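Local coordinates for Lin1840 protein (Listeria innocua serovar 6a, PDB 4ZOC) that probably hydrolyses terminal, non-reducing beta-D-glucosyl residues to release glucose, acting as a family 3 glycoside hydrolase in beta-1,2-glucan metabolism, at residues 191-196 against 255-260; 234-239 against 245-250; 272-277 against 287-292. The protein carries 2 engineered substitutions. One frame throughout, in Å; residues are numbered along the deposited sequence.

Contact 1: residues 191-196 against 255-260; sequences KHFAAY and DVLRGE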
ATOM      1  N   LYS A 191      13.551 -18.518   1.234  1.00  7.84           N
ATOM      2  CA  LYS A 191      12.108 -18.365   1.382  1.00  7.00           C
ATOM      3  C   LYS A 191      11.819 -16.825   1.368  1.00  6.83           C
ATOM      4  O   LYS A 191      12.775 -16.022   1.576  1.00  5.13           O
ATOM      5  CB  LYS A 191      11.568 -19.053   2.663  1.00  7.40           C
ATOM      6  CG  LYS A 191      12.041 -18.393   3.932  1.00  9.46           C
ATOM      7  CD  LYS A 191      11.741 -19.258   5.134  1.00  7.95           C
ATOM      8  CE  LYS A 191      11.902 -18.563   6.450  1.00  6.76           C
ATOM      9  NZ  LYS A 191      11.679 -19.474   7.561  1.00  5.85           N
ATOM     10  N   HIS A 192      10.600 -16.432   1.063  1.00  7.18           N
ATOM     11  CA  HIS A 192       9.453 -17.210   0.652  1.00  6.66           C
ATOM     12  C   HIS A 192       9.153 -16.768  -0.782  1.00  7.00           C
ATOM     13  O   HIS A 192       8.892 -15.590  -1.045  1.00  7.25           O
ATOM     14  CB  HIS A 192       8.185 -16.908   1.542  1.00  6.03           C
ATOM     15  CG  HIS A 192       8.397 -17.143   3.000  1.00  5.82           C
ATOM     16  ND1 HIS A 192       8.919 -16.177   3.835  1.00  7.15           N
ATOM     17  CD2 HIS A 192       8.122 -18.221   3.792  1.00  7.20           C
ATOM     18  CE1 HIS A 192       9.011 -16.675   5.071  1.00  7.07           C
ATOM     19  NE2 HIS A 192       8.510 -17.900   5.065  1.00  7.60           N
ATOM     20  N   PHE A 193       9.189 -17.704  -1.706  1.00  8.71           N
ATOM     21  CA  PHE A 193       9.112 -17.352  -3.123  1.00  7.73           C
ATOM     22  C   PHE A 193       7.645 -17.107  -3.478  1.00  7.28           C
ATOM     23  O   PHE A 193       6.865 -18.063  -3.466  1.00  8.30           O
ATOM     24  CB  PHE A 193       9.775 -18.458  -3.997  1.00  8.63           C
ATOM     25  CG  PHE A 193      10.249 -17.975  -5.332  1.00  8.36           C
ATOM     26  CD1 PHE A 193      11.413 -17.214  -5.445  1.00 10.01           C
ATOM     27  CD2 PHE A 193       9.510 -18.270  -6.479  1.00  8.68           C
ATOM     28  CE1 PHE A 193      11.875 -16.777  -6.687  1.00 11.96           C
ATOM     29  CE2 PHE A 193       9.956 -17.855  -7.723  1.00  8.07           C
ATOM     30  CZ  PHE A 193      11.115 -17.077  -7.820  1.00 10.35           C
ATOM     31  N   ALA A 194       7.172 -15.864  -3.762  1.00  6.99           N
ATOM     32  CA  ALA A 194       7.895 -14.610  -3.799  1.00  7.49           C
ATOM     33  C   ALA A 194       7.037 -13.489  -3.336  1.00  5.24           C
ATOM     34  O   ALA A 194       5.832 -13.586  -3.451  1.00  5.47           O
ATOM     35  CB  ALA A 194       8.314 -14.220  -5.232  1.00  9.06           C
ATOM     36  N   ALA A 195       7.704 -12.447  -2.816  1.00  6.11           N
ATOM     37  CA  ALA A 195       7.159 -11.109  -2.633  1.00  6.17           C
ATOM     38  C   ALA A 195       6.195 -11.026  -1.431  1.00  5.68           C
ATOM     39  O   ALA A 195       5.386 -10.126  -1.321  1.00  5.53           O
ATOM     40  CB  ALA A 195       6.496 -10.605  -3.876  1.00  5.94           C
ATOM     41  N   TYR A 196       6.362 -11.962  -0.495  1.00  5.34           N
ATOM     42  CA  TYR A 196       5.477 -12.093   0.635  1.00  6.90           C
ATOM     43  C   TYR A 196       5.439 -10.810   1.524  1.00  7.45           C
ATOM     44  O   TYR A 196       4.465 -10.535   2.200  1.00  6.74           O
ATOM     45  CB  TYR A 196       5.988 -13.341   1.417  1.00  6.64           C
ATOM     46  CG  TYR A 196       5.344 -13.803   2.669  1.00  6.02           C
ATOM     47  CD1 TYR A 196       3.989 -13.686   2.919  1.00  5.71           C
ATOM     48  CD2 TYR A 196       6.113 -14.413   3.620  1.00  7.03           C
ATOM     49  CE1 TYR A 196       3.402 -14.129   4.124  1.00  6.33           C
ATOM     50  CE2 TYR A 196       5.513 -14.943   4.752  1.00  8.21           C
ATOM     51  CZ  TYR A 196       4.194 -14.754   5.045  1.00  6.00           C
ATOM     52  OH  TYR A 196       3.641 -15.225   6.210  1.00  5.44           O
ATOM     53  N   ASP A 255       8.199 -21.169 -14.983  1.00 12.07           N
ATOM     54  CA  ASP A 255       8.885 -20.243 -15.910  1.00 11.88           C
ATOM     55  C   ASP A 255      10.003 -19.436 -15.272  1.00 11.28           C
ATOM     56  O   ASP A 255      11.097 -19.366 -15.793  1.00 13.16           O
ATOM     57  CB  ASP A 255       7.858 -19.320 -16.586  1.00 13.85           C
ATOM     58  CG  ASP A 255       6.807 -20.034 -17.381  1.00 16.61           C
ATOM     59  OD1 ASP A 255       6.771 -21.207 -17.512  1.00 20.72           O
ATOM     60  OD2 ASP A 255       6.015 -19.378 -18.015  1.00 22.68           O
ATOM     61  N   VAL A 256       9.720 -18.797 -14.118  1.00 10.99           N
ATOM     62  CA  VAL A 256      10.691 -17.902 -13.465  1.00 10.10           C
ATOM     63  C   VAL A 256      11.721 -18.688 -12.647  1.00 10.64           C
ATOM     64  O   VAL A 256      12.931 -18.574 -12.882  1.00 11.15           O
ATOM     65  CB  VAL A 256       9.994 -16.809 -12.642  1.00 10.31           C
ATOM     66  CG1 VAL A 256      11.021 -15.896 -11.969  1.00 13.76           C
ATOM     67  CG2 VAL A 256       9.018 -15.986 -13.543  1.00 11.45           C
ATOM     68  N   LEU A 257      11.255 -19.469 -11.645  1.00  9.76           N
ATOM     69  CA  LEU A 257      12.222 -20.136 -10.748  1.00  8.83           C
ATOM     70  C   LEU A 257      12.996 -21.232 -11.425  1.00  9.67           C
ATOM     71  O   LEU A 257      14.210 -21.209 -11.470  1.00 12.85           O
ATOM     72  CB  LEU A 257      11.440 -20.726  -9.581  1.00  9.69           C
ATOM     73  CG  LEU A 257      12.221 -21.566  -8.563  1.00  9.13           C
ATOM     74  CD1 LEU A 257      13.210 -20.659  -7.886  1.00 10.26           C
ATOM     75  CD2 LEU A 257      11.265 -22.208  -7.555  1.00 11.41           C
ATOM     76  N   ARG A 258      12.320 -22.155 -12.064  1.00  9.93           N
ATOM     77  CA  ARG A 258      13.056 -23.305 -12.687  1.00 10.52           C
ATOM     78  C   ARG A 258      13.634 -22.949 -14.023  1.00 12.50           C
ATOM     79  O   ARG A 258      14.716 -23.428 -14.360  1.00 15.44           O
ATOM     80  CB  ARG A 258      12.237 -24.603 -12.751  1.00 11.34           C
ATOM     81  CG  ARG A 258      11.878 -25.053 -11.343  1.00 10.16           C
ATOM     82  CD  ARG A 258      11.444 -26.484 -11.385  1.00 12.24           C
ATOM     83  NE  ARG A 258      10.860 -26.945 -10.137  1.00 13.50           N
ATOM     84  CZ  ARG A 258      11.597 -27.364  -9.134  1.00 12.09           C
ATOM     85  NH1 ARG A 258      12.886 -27.404  -9.286  1.00 12.78           N
ATOM     86  NH2 ARG A 258      11.032 -27.833  -8.047  1.00 10.00           N
ATOM     87  N   GLY A 259      12.965 -22.068 -14.736  1.00 12.89           N
ATOM     88  CA  GLY A 259      13.390 -21.673 -16.097  1.00 13.08           C
ATOM     89  C   GLY A 259      14.440 -20.608 -16.059  1.00 13.56           C
ATOM     90  O   GLY A 259      15.643 -20.885 -16.242  1.00 16.76           O
ATOM     91  N   GLU A 260      14.023 -19.374 -15.770  1.00 11.38           N
ATOM     92  CA  GLU A 260      14.911 -18.232 -15.799  1.00 11.51           C
ATOM     93  C   GLU A 260      15.998 -18.271 -14.740  1.00 13.00           C
ATOM     94  O   GLU A 260      17.162 -17.992 -15.013  1.00 12.00           O
ATOM     95  CB  GLU A 260      14.137 -16.916 -15.709  1.00 11.44           C
ATOM     96  CG  GLU A 260      13.072 -16.762 -16.822  1.00 13.51           C
ATOM     97  CD  GLU A 260      12.233 -15.496 -16.683  1.00 18.20           C
ATOM     98  OE1 GLU A 260      12.453 -14.747 -15.714  1.00 17.67           O
ATOM     99  OE2 GLU A 260      11.376 -15.232 -17.557  1.00 20.97           O
TER
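Phe-193 points its ring at the helical turn of Val-256 and Leu-257, and the two helix residues approach that ring differently. Leu-257 sends CD1 over one face. CD1 of Leu-257 is 4.2 Å from the centroid of the Phe-193 ring and 13° off the ring normal, a CH-pi contact. The closest approach of the pair is lower on the leucine: CB of Leu-257 is 3.7 Å from CE2 of Phe-193. Leu-257 holds CG anti to its own backbone N (chi1 175°), and from there the branch reaches over the ring. Val-256 instead comes in at the rim. Its CG1 lies near the ring plane, 4.3 Å from CZ of Phe-193. On the opposite face of the ring sits CB of Ala-194, which follows a cis peptide bond. The contact is buried and wholly apolar. Here an outward-facing side chain of a TIM-barrel strand meets the surrounding helix. Leu-252 and Asn-253 of the same helix also touch Phe-193, and Tyr-223 meets its ring edge-to-face. Strand 187-193 thus packs on helix 250-260, with strand 233-236 beside it in the sheet and helix 212-219 touching Val-256.

Contact 2: residues 234-239 against 245-250; sequences VMTAFN and PATMNK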
ATOM      1  N   VAL A 234      14.212 -24.108  -2.266  1.00  8.75           N
ATOM      2  CA  VAL A 234      13.382 -22.922  -2.219  1.00  9.24           C
ATOM      3  C   VAL A 234      12.059 -23.296  -1.591  1.00  8.65           C
ATOM      4  O   VAL A 234      11.549 -24.394  -1.819  1.00  7.87           O
ATOM      5  CB  VAL A 234      13.194 -22.339  -3.621  1.00 10.98           C
ATOM      6  CG1 VAL A 234      12.233 -21.136  -3.626  1.00 11.95           C
ATOM      7  CG2 VAL A 234      14.525 -21.907  -4.152  1.00 11.32           C
ATOM      8  N   MET A 235      11.455 -22.380  -0.832  1.00  8.61           N
ATOM      9  CA  MET A 235      10.151 -22.632  -0.222  1.00  7.28           C
ATOM     10  C   MET A 235       9.132 -21.651  -0.803  1.00  7.17           C
ATOM     11  O   MET A 235       9.474 -20.477  -1.041  1.00  6.38           O
ATOM     12  CB  MET A 235      10.212 -22.426   1.322  1.00  7.04           C
ATOM     13  CG  MET A 235       8.879 -22.544   2.035  1.00  7.79           C
ATOM     14  SD  MET A 235       8.906 -22.054   3.757  1.00  9.23           S
ATOM     15  CE  MET A 235       9.965 -23.343   4.434  1.00 11.84           C
ATOM     16  N   THR A 236       7.914 -22.130  -1.076  1.00  6.86           N
ATOM     17  CA  THR A 236       6.835 -21.235  -1.625  1.00  6.39           C
ATOM     18  C   THR A 236       6.336 -20.205  -0.601  1.00  7.07           C
ATOM     19  O   THR A 236       6.620 -20.353   0.600  1.00  7.09           O
ATOM     20  CB  THR A 236       5.639 -22.061  -2.104  1.00  7.03           C
ATOM     21  OG1 THR A 236       4.871 -22.565  -0.980  1.00  8.11           O
ATOM     22  CG2 THR A 236       6.105 -23.151  -3.094  1.00  7.15           C
ATOM     23  N   ALA A 237       5.620 -19.165  -1.093  1.00  6.22           N
ATOM     24  CA  ALA A 237       5.043 -18.166  -0.197  1.00  5.91           C
ATOM     25  C   ALA A 237       3.530 -18.415   0.011  1.00  7.15           C
ATOM     26  O   ALA A 237       2.857 -18.996  -0.824  1.00  5.99           O
ATOM     27  CB  ALA A 237       5.248 -16.767  -0.821  1.00  5.84           C
ATOM     28  N   PHE A 238       3.012 -17.892   1.124  1.00  6.26           N
ATOM     29  CA  PHE A 238       1.603 -17.926   1.382  1.00  7.06           C
ATOM     30  C   PHE A 238       0.718 -17.057   0.510  1.00  7.69           C
ATOM     31  O   PHE A 238      -0.498 -17.364   0.341  1.00 10.48           O
ATOM     32  CB  PHE A 238       1.339 -17.547   2.813  1.00  6.86           C
ATOM     33  CG  PHE A 238       1.824 -18.541   3.809  1.00  7.78           C
ATOM     34  CD1 PHE A 238       1.292 -19.837   3.818  1.00  8.54           C
ATOM     35  CD2 PHE A 238       2.773 -18.195   4.745  1.00  8.53           C
ATOM     36  CE1 PHE A 238       1.684 -20.741   4.771  1.00  9.04           C
ATOM     37  CE2 PHE A 238       3.165 -19.124   5.720  1.00  8.50           C
ATOM     38  CZ  PHE A 238       2.658 -20.387   5.703  1.00  8.65           C
ATOM     39  N   ASN A 239       1.311 -15.991  -0.017  1.00  7.66           N
ATOM     40  CA  ASN A 239       0.520 -14.930  -0.706  1.00  7.71           C
ATOM     41  C   ASN A 239       0.220 -15.272  -2.122  1.00  7.54           C
ATOM     42  O   ASN A 239       0.953 -16.052  -2.752  1.00  8.14           O
ATOM     43  CB  ASN A 239       1.238 -13.587  -0.702  1.00  7.44           C
ATOM     44  CG  ASN A 239       2.700 -13.690  -1.163  1.00  7.17           C
ATOM     45  OD1 ASN A 239       3.539 -14.274  -0.464  1.00  9.49           O
ATOM     46  ND2 ASN A 239       2.994 -13.188  -2.351  1.00  4.82           N
ATOM     47  N   PRO A 245      -2.078 -17.804  -5.992  1.00  6.52           N
ATOM     48  CA  PRO A 245      -1.245 -18.227  -4.857  1.00  7.49           C
ATOM     49  C   PRO A 245       0.104 -18.755  -5.305  1.00  7.88           C
ATOM     50  O   PRO A 245       0.165 -19.617  -6.205  1.00  8.83           O
ATOM     51  CB  PRO A 245      -2.098 -19.313  -4.213  1.00  6.91           C
ATOM     52  CG  PRO A 245      -3.458 -18.869  -4.489  1.00  6.88           C
ATOM     53  CD  PRO A 245      -3.408 -18.413  -5.924  1.00  6.62           C
ATOM     54  N   ALA A 246       1.197 -18.285  -4.688  1.00  7.13           N
ATOM     55  CA  ALA A 246       2.522 -18.649  -5.162  1.00  7.27           C
ATOM     56  C   ALA A 246       2.691 -20.173  -5.342  1.00  6.72           C
ATOM     57  O   ALA A 246       3.354 -20.655  -6.290  1.00  8.15           O
ATOM     58  CB  ALA A 246       3.589 -18.103  -4.204  1.00  6.91           C
ATOM     59  N   THR A 247       2.116 -20.944  -4.428  1.00  8.22           N
ATOM     60  CA  THR A 247       2.337 -22.412  -4.366  1.00  8.45           C
ATOM     61  C   THR A 247       1.857 -23.101  -5.636  1.00  8.33           C
ATOM     62  O   THR A 247       2.491 -24.078  -6.078  1.00  9.62           O
ATOM     63  CB  THR A 247       1.636 -22.990  -3.097  1.00  9.41           C
ATOM     64  OG1 THR A 247       2.252 -22.318  -1.967  1.00  9.10           O
ATOM     65  CG2 THR A 247       1.781 -24.521  -2.969  1.00  9.62           C
ATOM     66  N   MET A 248       0.789 -22.577  -6.226  1.00  7.64           N
ATOM     67  CA  MET A 248       0.305 -23.152  -7.520  1.00  8.24           C
ATOM     68  C   MET A 248       0.489 -22.213  -8.695  1.00  9.93           C
ATOM     69  O   MET A 248      -0.223 -22.328  -9.711  1.00 11.17           O
ATOM     70  CB  MET A 248      -1.174 -23.581  -7.399  1.00 10.29           C
ATOM     71  CG  MET A 248      -2.183 -22.492  -7.082  1.00  9.74           C
ATOM     72  SD  MET A 248      -3.905 -22.943  -7.311  1.00 10.86           S
ATOM     73  CE  MET A 248      -4.076 -22.667  -9.091  1.00 11.35           C
ATOM     74  N   ASN A 249       1.450 -21.291  -8.588  1.00 10.54           N
ATOM     75  CA  ASN A 249       1.653 -20.332  -9.668  1.00 10.59           C
ATOM     76  C   ASN A 249       2.678 -20.868 -10.661  1.00  9.35           C
ATOM     77  O   ASN A 249       3.835 -20.886 -10.386  1.00  9.92           O
ATOM     78  CB  ASN A 249       2.022 -19.008  -9.097  1.00  9.41           C
ATOM     79  CG  ASN A 249       2.071 -17.921 -10.129  1.00 10.55           C
ATOM     80  OD1 ASN A 249       2.476 -18.142 -11.240  1.00 10.55           O
ATOM     81  ND2 ASN A 249       1.663 -16.707  -9.723  1.00  9.65           N
ATOM     82  N   LYS A 250       2.201 -21.382 -11.809  1.00 11.30           N
ATOM     83  CA  LYS A 250       3.066 -22.082 -12.735  1.00 10.70           C
ATOM     84  C   LYS A 250       4.052 -21.178 -13.325  1.00 10.05           C
ATOM     85  O   LYS A 250       5.226 -21.526 -13.521  1.00 10.01           O
ATOM     86  CB  LYS A 250       2.285 -22.753 -13.917  1.00 18.01           C
ATOM     87  CG  LYS A 250       1.230 -23.680 -13.525  1.00 21.08           C
ATOM     88  CD  LYS A 250       0.640 -24.421 -14.750  1.00 27.78           C
ATOM     89  CE  LYS A 250      -0.878 -24.407 -14.726  1.00 38.21           C
ATOM     90  NZ  LYS A 250      -1.456 -25.299 -13.655  1.00 33.17           N
TER
HETATM   91  O   HOH W   1       0.638 -20.121  -1.802  1.00  8.22           O
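Thr-236 and Thr-247 meet through their hydroxyls, and their first torsions aim them at each other. In Thr-236, chi1 of 74° sets OG1 between the backbone N and the carbonyl carbon. In Thr-247, chi1 of -60° puts OG1 beside the backbone N and anti to the carbonyl carbon. The side chains cross at about a right angle, and the two OG1 atoms are 2.8 Å apart in a hydrogen bond. OG1 of Thr-236 is also bonded to the backbone N of the engineered Ala-270, so two partners grip it.

Further along, the backbones are linked. Ala-246 N donates to Asn-239 O at 3.0 Å, with an N-H...O angle of 162°. Between these bonds a water donates to Ala-237 O at 2.7 Å and accepts from Thr-247 N at 3.1 Å. The CB atoms of Ala-237 and Ala-246 pack 4.0 Å apart. The amide of Asn-239 turns elsewhere, its ND2 bonding to Ala-194 O.

Phe-238 touches a bound beta-D-glucopyranose, so this turn lies close to a glucose site. The contact closes the turn after barrel strand 233-236 and leads into helix 250-260, N-capped by Asn-249. Strands 187-193 and 266-268 flank strand 233-236, and helix 273-276 packs on both threonines.

Contact 3: residues 272-277 against 287-292; sequences GAVAEV and KEAAQF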
ATOM      1  N   GLY A 272       1.235 -25.967   5.109  1.00  7.97           N
ATOM      2  CA  GLY A 272      -0.101 -26.095   4.649  1.00  7.49           C
ATOM      3  C   GLY A 272      -0.448 -25.313   3.372  1.00  8.17           C
ATOM      4  O   GLY A 272      -1.625 -25.319   2.988  1.00 10.48           O
ATOM      5  N   ALA A 273       0.523 -24.683   2.679  1.00  7.57           N
ATOM      6  CA  ALA A 273       0.192 -23.763   1.626  1.00  8.08           C
ATOM      7  C   ALA A 273      -0.402 -24.499   0.413  1.00  9.91           C
ATOM      8  O   ALA A 273      -1.098 -23.898  -0.440  1.00  9.56           O
ATOM      9  CB  ALA A 273       1.447 -23.016   1.191  1.00  9.45           C
ATOM     10  N   VAL A 274      -0.126 -25.787   0.284  1.00 10.12           N
ATOM     11  CA  VAL A 274      -0.799 -26.550  -0.801  1.00  9.29           C
ATOM     12  C   VAL A 274      -2.326 -26.605  -0.566  1.00  8.36           C
ATOM     13  O   VAL A 274      -3.094 -26.243  -1.451  1.00 10.88           O
ATOM     14  CB  VAL A 274      -0.210 -27.975  -0.956  1.00  9.99           C
ATOM     15  CG1 VAL A 274      -1.047 -28.731  -1.953  1.00 11.53           C
ATOM     16  CG2 VAL A 274       1.274 -27.930  -1.409  1.00 10.17           C
ATOM     17  N   ALA A 275      -2.757 -27.032   0.632  1.00  9.08           N
ATOM     18  CA  ALA A 275      -4.169 -27.128   1.023  1.00 10.50           C
ATOM     19  C   ALA A 275      -4.839 -25.757   0.994  1.00 10.83           C
ATOM     20  O   ALA A 275      -6.003 -25.583   0.612  1.00 10.50           O
ATOM     21  CB  ALA A 275      -4.278 -27.787   2.402  1.00 11.44           C
ATOM     22  N   GLU A 276      -4.040 -24.755   1.259  1.00  9.81           N
ATOM     23  CA  GLU A 276      -4.533 -23.372   1.486  1.00  8.62           C
ATOM     24  C   GLU A 276      -4.857 -22.704   0.179  1.00  8.76           C
ATOM     25  O   GLU A 276      -5.527 -21.675   0.176  1.00  8.43           O
ATOM     26  CB  GLU A 276      -3.572 -22.580   2.354  1.00  8.62           C
ATOM     27  CG  GLU A 276      -3.699 -23.019   3.835  1.00 12.18           C
ATOM     28  CD  GLU A 276      -2.602 -22.553   4.740  1.00 12.72           C
ATOM     29  OE1 GLU A 276      -1.847 -21.658   4.317  1.00 11.85           O
ATOM     30  OE2 GLU A 276      -2.625 -23.063   5.887  1.00 14.93           O
ATOM     31  N   VAL A 277      -4.438 -23.273  -0.950  1.00  8.82           N
ATOM     32  CA  VAL A 277      -4.826 -22.678  -2.250  1.00  9.01           C
ATOM     33  C   VAL A 277      -6.358 -22.812  -2.400  1.00  8.35           C
ATOM     34  O   VAL A 277      -7.024 -22.006  -3.140  1.00  9.29           O
ATOM     35  CB  VAL A 277      -4.008 -23.195  -3.459  1.00 10.18           C
ATOM     36  CG1 VAL A 277      -2.532 -23.098  -3.248  1.00 10.66           C
ATOM     37  CG2 VAL A 277      -4.341 -24.618  -3.855  1.00 11.11           C
ATOM     38  N   LYS A 287      -8.177 -32.317  -4.421  1.00 11.45           N
ATOM     39  CA  LYS A 287      -7.743 -32.938  -5.661  1.00 11.31           C
ATOM     40  C   LYS A 287      -7.197 -31.883  -6.637  1.00 10.98           C
ATOM     41  O   LYS A 287      -6.163 -32.037  -7.218  1.00  9.93           O
ATOM     42  CB  LYS A 287      -8.948 -33.712  -6.270  1.00 14.40           C
ATOM     43  CG  LYS A 287      -8.630 -34.432  -7.563  1.00 15.01           C
ATOM     44  CD  LYS A 287      -9.841 -35.232  -8.023  1.00 22.76           C
ATOM     45  CE  LYS A 287      -9.441 -36.110  -9.193  1.00 22.48           C
ATOM     46  NZ  LYS A 287     -10.644 -36.863  -9.581  1.00 27.98           N
ATOM     47  N   GLU A 288      -7.888 -30.754  -6.731  1.00  8.08           N
ATOM     48  CA  GLU A 288      -7.367 -29.702  -7.534  1.00  9.40           C
ATOM     49  C   GLU A 288      -6.081 -29.058  -6.954  1.00  9.09           C
ATOM     50  O   GLU A 288      -5.172 -28.719  -7.696  1.00 12.69           O
ATOM     51  CB  GLU A 288      -8.479 -28.614  -7.748  1.00 11.42           C
ATOM     52  CG  GLU A 288      -9.597 -29.114  -8.698  1.00 12.00           C
ATOM     53  CD  GLU A 288     -10.500 -28.031  -9.239  1.00 16.08           C
ATOM     54  OE1 GLU A 288     -10.422 -26.831  -8.818  1.00 14.65           O
ATOM     55  OE2 GLU A 288     -11.370 -28.404 -10.056  1.00 16.37           O
ATOM     56  N   ALA A 289      -6.067 -28.848  -5.641  1.00 10.52           N
ATOM     57  CA  ALA A 289      -4.891 -28.316  -4.944  1.00 12.02           C
ATOM     58  C   ALA A 289      -3.642 -29.143  -5.261  1.00 12.37           C
ATOM     59  O   ALA A 289      -2.587 -28.615  -5.656  1.00 10.97           O
ATOM     60  CB  ALA A 289      -5.126 -28.279  -3.446  1.00 14.62           C
ATOM     61  N   ALA A 290      -3.797 -30.473  -5.185  1.00 11.70           N
ATOM     62  CA  ALA A 290      -2.731 -31.412  -5.567  1.00 10.33           C
ATOM     63  C   ALA A 290      -2.343 -31.275  -7.021  1.00 10.56           C
ATOM     64  O   ALA A 290      -1.177 -31.187  -7.392  1.00 12.13           O
ATOM     65  CB  ALA A 290      -3.210 -32.856  -5.261  1.00  9.03           C
ATOM     66  N   GLN A 291      -3.326 -31.283  -7.892  1.00 12.29           N
ATOM     67  CA  GLN A 291      -2.999 -31.196  -9.310  1.00 13.63           C
ATOM     68  C   GLN A 291      -2.242 -29.917  -9.640  1.00 12.56           C
ATOM     69  O   GLN A 291      -1.241 -29.940 -10.298  1.00 10.70           O
ATOM     70  CB  GLN A 291      -4.272 -31.254 -10.156  1.00 15.58           C
ATOM     71  CG  GLN A 291      -4.015 -31.246 -11.640  1.00 18.43           C
ATOM     72  CD  GLN A 291      -5.298 -31.150 -12.462  1.00 18.63           C
ATOM     73  OE1 GLN A 291      -6.399 -31.528 -12.039  1.00 21.61           O
ATOM     74  NE2 GLN A 291      -5.141 -30.673 -13.673  1.00 18.52           N
ATOM     75  N   PHE A 292      -2.783 -28.776  -9.212  1.00 12.48           N
ATOM     76  CA  PHE A 292      -2.207 -27.477  -9.631  1.00 12.25           C
ATOM     77  C   PHE A 292      -0.835 -27.260  -8.962  1.00 12.41           C
ATOM     78  O   PHE A 292       0.067 -26.773  -9.569  1.00 10.25           O
ATOM     79  CB  PHE A 292      -3.182 -26.330  -9.306  1.00 12.63           C
ATOM     80  CG  PHE A 292      -4.563 -26.495  -9.894  1.00 12.33           C
ATOM     81  CD1 PHE A 292      -4.759 -27.226 -11.067  1.00 14.70           C
ATOM     82  CD2 PHE A 292      -5.641 -25.861  -9.322  1.00 11.83           C
ATOM     83  CE1 PHE A 292      -6.045 -27.338 -11.596  1.00 15.94           C
ATOM     84  CE2 PHE A 292      -6.925 -25.950  -9.879  1.00 14.01           C
ATOM     85  CZ  PHE A 292      -7.095 -26.699 -11.001  1.00 15.31           C
TER
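Ala-289 presses its methyl group against the turn formed by Val-274 and Val-277, and this is the tight part of the contact. CB of Ala-289 lies 3.5 Å from the carbonyl oxygen of Val-274. It is also 3.8 Å from CG2 of Val-277. With chi1 of Val-277 (to CG1) at -52°, CG2 falls between the backbone N and the carbonyl carbon of its own residue. Val-274 adds a looser touch, with CG1 4.4 Å from CB of Ala-289. All three residues are buried. The small side chain of Ala-289 lets the backbones come close: the CA atoms of Val-274 and Ala-289 are 6.1 Å apart. The carbonyl of Val-274 also accepts the backbone N of Val-277 at 3.3 Å.

The other sides of the two segments are looser and partly exposed. There the longer polar chains find partners beyond the contact. Glu-276 turns away and forms a salt bridge with Arg-572 of the second subunit. Lys-287 pairs with Glu-317, and Gln-291 bonds to Glu-295.

Both segments lie between the seventh and eighth barrel strands. The short helix 273-276, whose backbone bonds are mostly weak, follows strand 266-268, and Gly-272 just before it shares a backbone bond with Met-302 of strand 301-302. Helix 286-295 leads on to that strand. Helix 306-316 borders both segments, touching Val-274, Lys-287 and Gln-291.

All three contacts lie in the TIM-barrel domain, on the same side of the chain's centre. Contact 2 falls within the span that contact 1 brackets; contact 3 follows both. The centres of contacts 1 and 2 are about 8 Å apart. They share the sheet through neighbouring strands 187-193 and 233-236, and Phe-193 O packs on CB of Ala-246. The centres of contacts 2 and 3 are about 10 Å apart, and the two touch where Thr-247 meets Ala-273 and Val-274. Contacts 1 and 3 do not touch; their centres are about 18 Å apart. Contact 2 therefore bridges the other two, joining the fifth and sixth barrel strands to the helices before the eighth.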